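Local coordinates for protein Pa14_01140 (Pseudomonas aeruginosa, PDB 6OX6) that is an immunity protein that binds the type VI secretion effector Tas1, a (p)ppApp-synthesizing toxin, and prevents its early activation, at residues D17-R26 / V36-S44. Residues are numbered along the deposited sequence; the frame is centred on the assembly and turned at random.
Sequences DYDFEDVTYR and VRFYGEAES
Tyr39 lays its ring across Asp22 where the antiparallel beta hairpin of strands 23-28 and 33-38 opens out. Asp22 CA sits 3.5 Å from the ring centroid, only 3° off the normal, a CH-pi contact over one face; Phe74 stacks on the ring as well. Asp17 OD1 and Asp19 OD2 both come to the ring's edge, in its plane, 2.6 and 2.8 Å from Tyr39 OH.

Behind this, the backbone N of Tyr39 hydrogen-bonds to Asp22 O, and Asp22 with Val23 forms a G1 bulge opposite Tyr18. Val23, Tyr25, Val36 and Phe38 share one sheet face, where Tyr25 packs against helix 53-61 and Phe38 makes a cation-pi contact with Lys303 of the Tas1 chain. Val36 CG2 wedges 3.4 Å from both Val23 CG2 and Tyr25 CE2, the methyl pair being tighter than usual van der Waals contact.

Farther along, Arg26 bends at chi3 (67°) into a side-on salt bridge with Glu43, NE to OE2 and NH2 to OE1, each oxygen met on its syn side; Tyr70 OH also hydrogen-bonds Glu43 OE2. On the same sheet face as Arg37, Thr24 OG1 reaches Arg37 O at 2.7 Å on a lone pair, in the carbonyl plane, while Thr24 N approaches that oxygen tilted 34° from it.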
loop_
_atom_site.group_PDB
_atom_site.type_symbol
_atom_site.label_atom_id
_atom_site.label_comp_id
_atom_site.label_asym_id
_atom_site.label_seq_id
_atom_site.Cartn_x
_atom_site.Cartn_y
_atom_site.Cartn_z
ATOM N N ASP B 17 2.713 -10.415 -10.876
ATOM C CA ASP B 17 3.663 -9.317 -10.977
ATOM C C ASP B 17 3.069 -8.082 -10.302
ATOM O O ASP B 17 1.939 -7.696 -10.602
ATOM C CB ASP B 17 3.984 -9.013 -12.442
ATOM C CG ASP B 17 4.893 -7.796 -12.609
ATOM O OD1 ASP B 17 5.669 -7.487 -11.675
ATOM O OD2 ASP B 17 4.815 -7.133 -13.679
ATOM N N TYR B 18 3.820 -7.459 -9.419
ATOM C CA TYR B 18 3.375 -6.239 -8.738
ATOM C C TYR B 18 4.448 -5.196 -9.016
ATOM O O TYR B 18 5.442 -5.123 -8.282
ATOM C CB TYR B 18 3.195 -6.498 -7.238
ATOM C CG TYR B 18 2.735 -5.307 -6.389
ATOM C CD1 TYR B 18 1.950 -4.275 -6.928
ATOM C CD2 TYR B 18 3.080 -5.231 -5.033
ATOM C CE1 TYR B 18 1.524 -3.191 -6.137
ATOM C CE2 TYR B 18 2.659 -4.150 -4.249
ATOM C CZ TYR B 18 1.866 -3.154 -4.813
ATOM O OH TYR B 18 1.472 -2.095 -4.033
ATOM N N ASP B 19 4.267 -4.396 -10.075
ATOM C CA ASP B 19 5.371 -3.534 -10.484
ATOM C C ASP B 19 5.618 -2.399 -9.498
ATOM O O ASP B 19 6.774 -1.974 -9.354
ATOM C CB ASP B 19 5.169 -2.972 -11.894
ATOM C CG ASP B 19 6.509 -2.702 -12.601
ATOM O OD1 ASP B 19 7.216 -1.756 -12.194
ATOM O OD2 ASP B 19 6.879 -3.440 -13.540
ATOM N N PHE B 20 4.593 -1.935 -8.768
ATOM C CA PHE B 20 4.824 -0.840 -7.823
ATOM C C PHE B 20 5.979 -1.139 -6.867
ATOM O O PHE B 20 6.789 -0.255 -6.588
ATOM C CB PHE B 20 3.549 -0.514 -7.043
ATOM C CG PHE B 20 3.680 0.720 -6.176
ATOM C CD1 PHE B 20 3.927 1.967 -6.742
ATOM C CD2 PHE B 20 3.604 0.618 -4.787
ATOM C CE1 PHE B 20 4.059 3.105 -5.937
ATOM C CE2 PHE B 20 3.733 1.752 -3.968
ATOM C CZ PHE B 20 3.969 3.001 -4.548
ATOM N N GLU B 21 6.102 -2.382 -6.387
ATOM C CA GLU B 21 7.205 -2.743 -5.497
ATOM C C GLU B 21 8.182 -3.719 -6.141
ATOM O O GLU B 21 8.905 -4.421 -5.434
ATOM C CB GLU B 21 6.691 -3.323 -4.171
ATOM C CG GLU B 21 5.816 -2.367 -3.325
ATOM C CD GLU B 21 6.175 -2.345 -1.845
ATOM O OE1 GLU B 21 7.317 -2.706 -1.463
ATOM O OE2 GLU B 21 5.285 -2.001 -1.046
ATOM N N ASP B 22 8.238 -3.786 -7.464
ATOM C CA ASP B 22 9.273 -4.602 -8.136
ATOM C C ASP B 22 9.338 -6.035 -7.582
ATOM O O ASP B 22 10.408 -6.566 -7.289
ATOM C CB ASP B 22 10.640 -3.928 -8.010
ATOM C CG ASP B 22 10.774 -2.696 -8.894
ATOM O OD1 ASP B 22 9.833 -2.398 -9.652
ATOM O OD2 ASP B 22 11.831 -2.032 -8.832
ATOM N N VAL B 23 8.179 -6.665 -7.413
ATOM C CA VAL B 23 8.123 -7.973 -6.777
ATOM C C VAL B 23 7.185 -8.880 -7.570
ATOM O O VAL B 23 6.221 -8.412 -8.198
ATOM C CB VAL B 23 7.709 -7.858 -5.284
ATOM C CG1 VAL B 23 6.290 -7.208 -5.086
ATOM C CG2 VAL B 23 7.827 -9.188 -4.595
ATOM N N THR B 24 7.512 -10.182 -7.582
ATOM C CA THR B 24 6.671 -11.234 -8.137
ATOM C C THR B 24 6.472 -12.359 -7.117
ATOM O O THR B 24 7.277 -12.567 -6.203
ATOM C CB THR B 24 7.261 -11.814 -9.444
ATOM O OG1 THR B 24 8.420 -12.626 -9.152
ATOM C CG2 THR B 24 7.663 -10.677 -10.381
ATOM N N TYR B 25 5.384 -13.105 -7.297
ATOM C CA TYR B 25 5.033 -14.212 -6.421
ATOM C C TYR B 25 4.649 -15.415 -7.259
ATOM O O TYR B 25 4.153 -15.280 -8.394
ATOM C CB TYR B 25 3.859 -13.870 -5.468
ATOM C CG TYR B 25 4.210 -12.795 -4.456
ATOM C CD1 TYR B 25 3.926 -11.467 -4.709
ATOM C CD2 TYR B 25 4.867 -13.108 -3.277
ATOM C CE1 TYR B 25 4.253 -10.490 -3.809
ATOM C CE2 TYR B 25 5.189 -12.144 -2.368
ATOM C CZ TYR B 25 4.884 -10.841 -2.634
ATOM O OH TYR B 25 5.205 -9.866 -1.732
ATOM N N ARG B 26 4.904 -16.591 -6.684
ATOM C CA ARG B 26 4.485 -17.861 -7.249
ATOM C C ARG B 26 3.628 -18.582 -6.218
ATOM O O ARG B 26 4.051 -18.770 -5.067
ATOM C CB ARG B 26 5.697 -18.700 -7.651
ATOM C CG ARG B 26 5.364 -20.140 -8.036
ATOM C CD ARG B 26 6.661 -20.911 -8.408
ATOM N NE ARG B 26 7.567 -21.127 -7.288
ATOM C CZ ARG B 26 7.569 -22.234 -6.537
ATOM N NH1 ARG B 26 6.699 -23.216 -6.776
ATOM N NH2 ARG B 26 8.437 -22.363 -5.539
ATOM N N VAL B 36 8.261 -15.814 -3.145
ATOM C CA VAL B 36 8.449 -14.451 -3.620
ATOM C C VAL B 36 9.723 -14.399 -4.444
ATOM O O VAL B 36 10.689 -15.112 -4.137
ATOM C CB VAL B 36 8.509 -13.446 -2.450
ATOM C CG1 VAL B 36 9.749 -13.715 -1.550
ATOM C CG2 VAL B 36 8.540 -12.039 -2.973
ATOM N N ARG B 37 9.708 -13.581 -5.517
ATOM C CA ARG B 37 10.898 -13.336 -6.338
ATOM C C ARG B 37 10.949 -11.855 -6.678
ATOM O O ARG B 37 10.092 -11.361 -7.419
ATOM C CB ARG B 37 10.887 -14.171 -7.614
ATOM C CG ARG B 37 12.153 -14.021 -8.427
ATOM C CD ARG B 37 12.259 -15.051 -9.529
ATOM N NE ARG B 37 13.507 -14.879 -10.264
ATOM C CZ ARG B 37 13.818 -15.497 -11.401
ATOM N NH1 ARG B 37 12.977 -16.347 -11.978
ATOM N NH2 ARG B 37 14.979 -15.244 -11.966
ATOM N N PHE B 38 11.929 -11.142 -6.125
ATOM C CA PHE B 38 12.068 -9.712 -6.377
ATOM C C PHE B 38 12.758 -9.479 -7.701
ATOM O O PHE B 38 13.535 -10.318 -8.163
ATOM C CB PHE B 38 12.854 -9.031 -5.260
ATOM C CG PHE B 38 12.095 -8.972 -3.942
ATOM C CD1 PHE B 38 12.288 -9.940 -2.968
ATOM C CD2 PHE B 38 11.188 -7.967 -3.703
ATOM C CE1 PHE B 38 11.597 -9.903 -1.784
ATOM C CE2 PHE B 38 10.468 -7.923 -2.489
ATOM C CZ PHE B 38 10.682 -8.895 -1.547
ATOM N N TYR B 39 12.461 -8.331 -8.321
ATOM C CA TYR B 39 13.064 -8.009 -9.611
ATOM C C TYR B 39 14.569 -8.119 -9.512
ATOM O O TYR B 39 15.169 -7.648 -8.546
ATOM C CB TYR B 39 12.700 -6.594 -10.053
ATOM C CG TYR B 39 11.319 -6.416 -10.623
ATOM C CD1 TYR B 39 10.305 -7.351 -10.395
ATOM C CD2 TYR B 39 11.031 -5.301 -11.390
ATOM C CE1 TYR B 39 9.029 -7.162 -10.906
ATOM C CE2 TYR B 39 9.788 -5.099 -11.894
ATOM C CZ TYR B 39 8.781 -6.021 -11.654
ATOM O OH TYR B 39 7.543 -5.769 -12.222
ATOM N N GLY B 40 15.176 -8.773 -10.500
ATOM C CA GLY B 40 16.622 -8.909 -10.551
ATOM C C GLY B 40 17.227 -9.946 -9.630
ATOM O O GLY B 40 18.462 -9.974 -9.480
ATOM N N GLU B 41 16.420 -10.812 -9.020
ATOM C CA GLU B 41 16.933 -11.787 -8.071
ATOM C C GLU B 41 16.388 -13.162 -8.394
ATOM O O GLU B 41 15.381 -13.305 -9.085
ATOM C CB GLU B 41 16.546 -11.423 -6.632
ATOM C CG GLU B 41 17.205 -10.150 -6.164
ATOM C CD GLU B 41 16.790 -9.729 -4.764
ATOM O OE1 GLU B 41 16.373 -10.602 -3.966
ATOM O OE2 GLU B 41 16.902 -8.520 -4.469
ATOM N N ALA B 42 17.027 -14.175 -7.816
ATOM C CA ALA B 42 16.417 -15.495 -7.769
ATOM C C ALA B 42 15.268 -15.520 -6.751
ATOM O O ALA B 42 15.153 -14.661 -5.870
ATOM C CB ALA B 42 17.458 -16.562 -7.422
ATOM N N GLU B 43 14.390 -16.509 -6.909
ATOM C CA GLU B 43 13.313 -16.715 -5.956
ATOM C C GLU B 43 13.869 -16.962 -4.551
ATOM O O GLU B 43 14.837 -17.711 -4.367
ATOM C CB GLU B 43 12.450 -17.898 -6.404
ATOM C CG GLU B 43 11.273 -18.204 -5.496
ATOM C CD GLU B 43 10.450 -19.370 -6.015
ATOM O OE1 GLU B 43 10.720 -20.505 -5.559
ATOM O OE2 GLU B 43 9.548 -19.156 -6.880
ATOM N N SER B 44 13.242 -16.333 -3.557
ATOM C CA SER B 44 13.669 -16.541 -2.185
ATOM C C SER B 44 13.285 -17.956 -1.765
ATOM O O SER B 44 12.179 -18.413 -2.064
ATOM C CB SER B 44 13.001 -15.519 -1.249
ATOM O OG SER B 44 13.540 -14.219 -1.474
#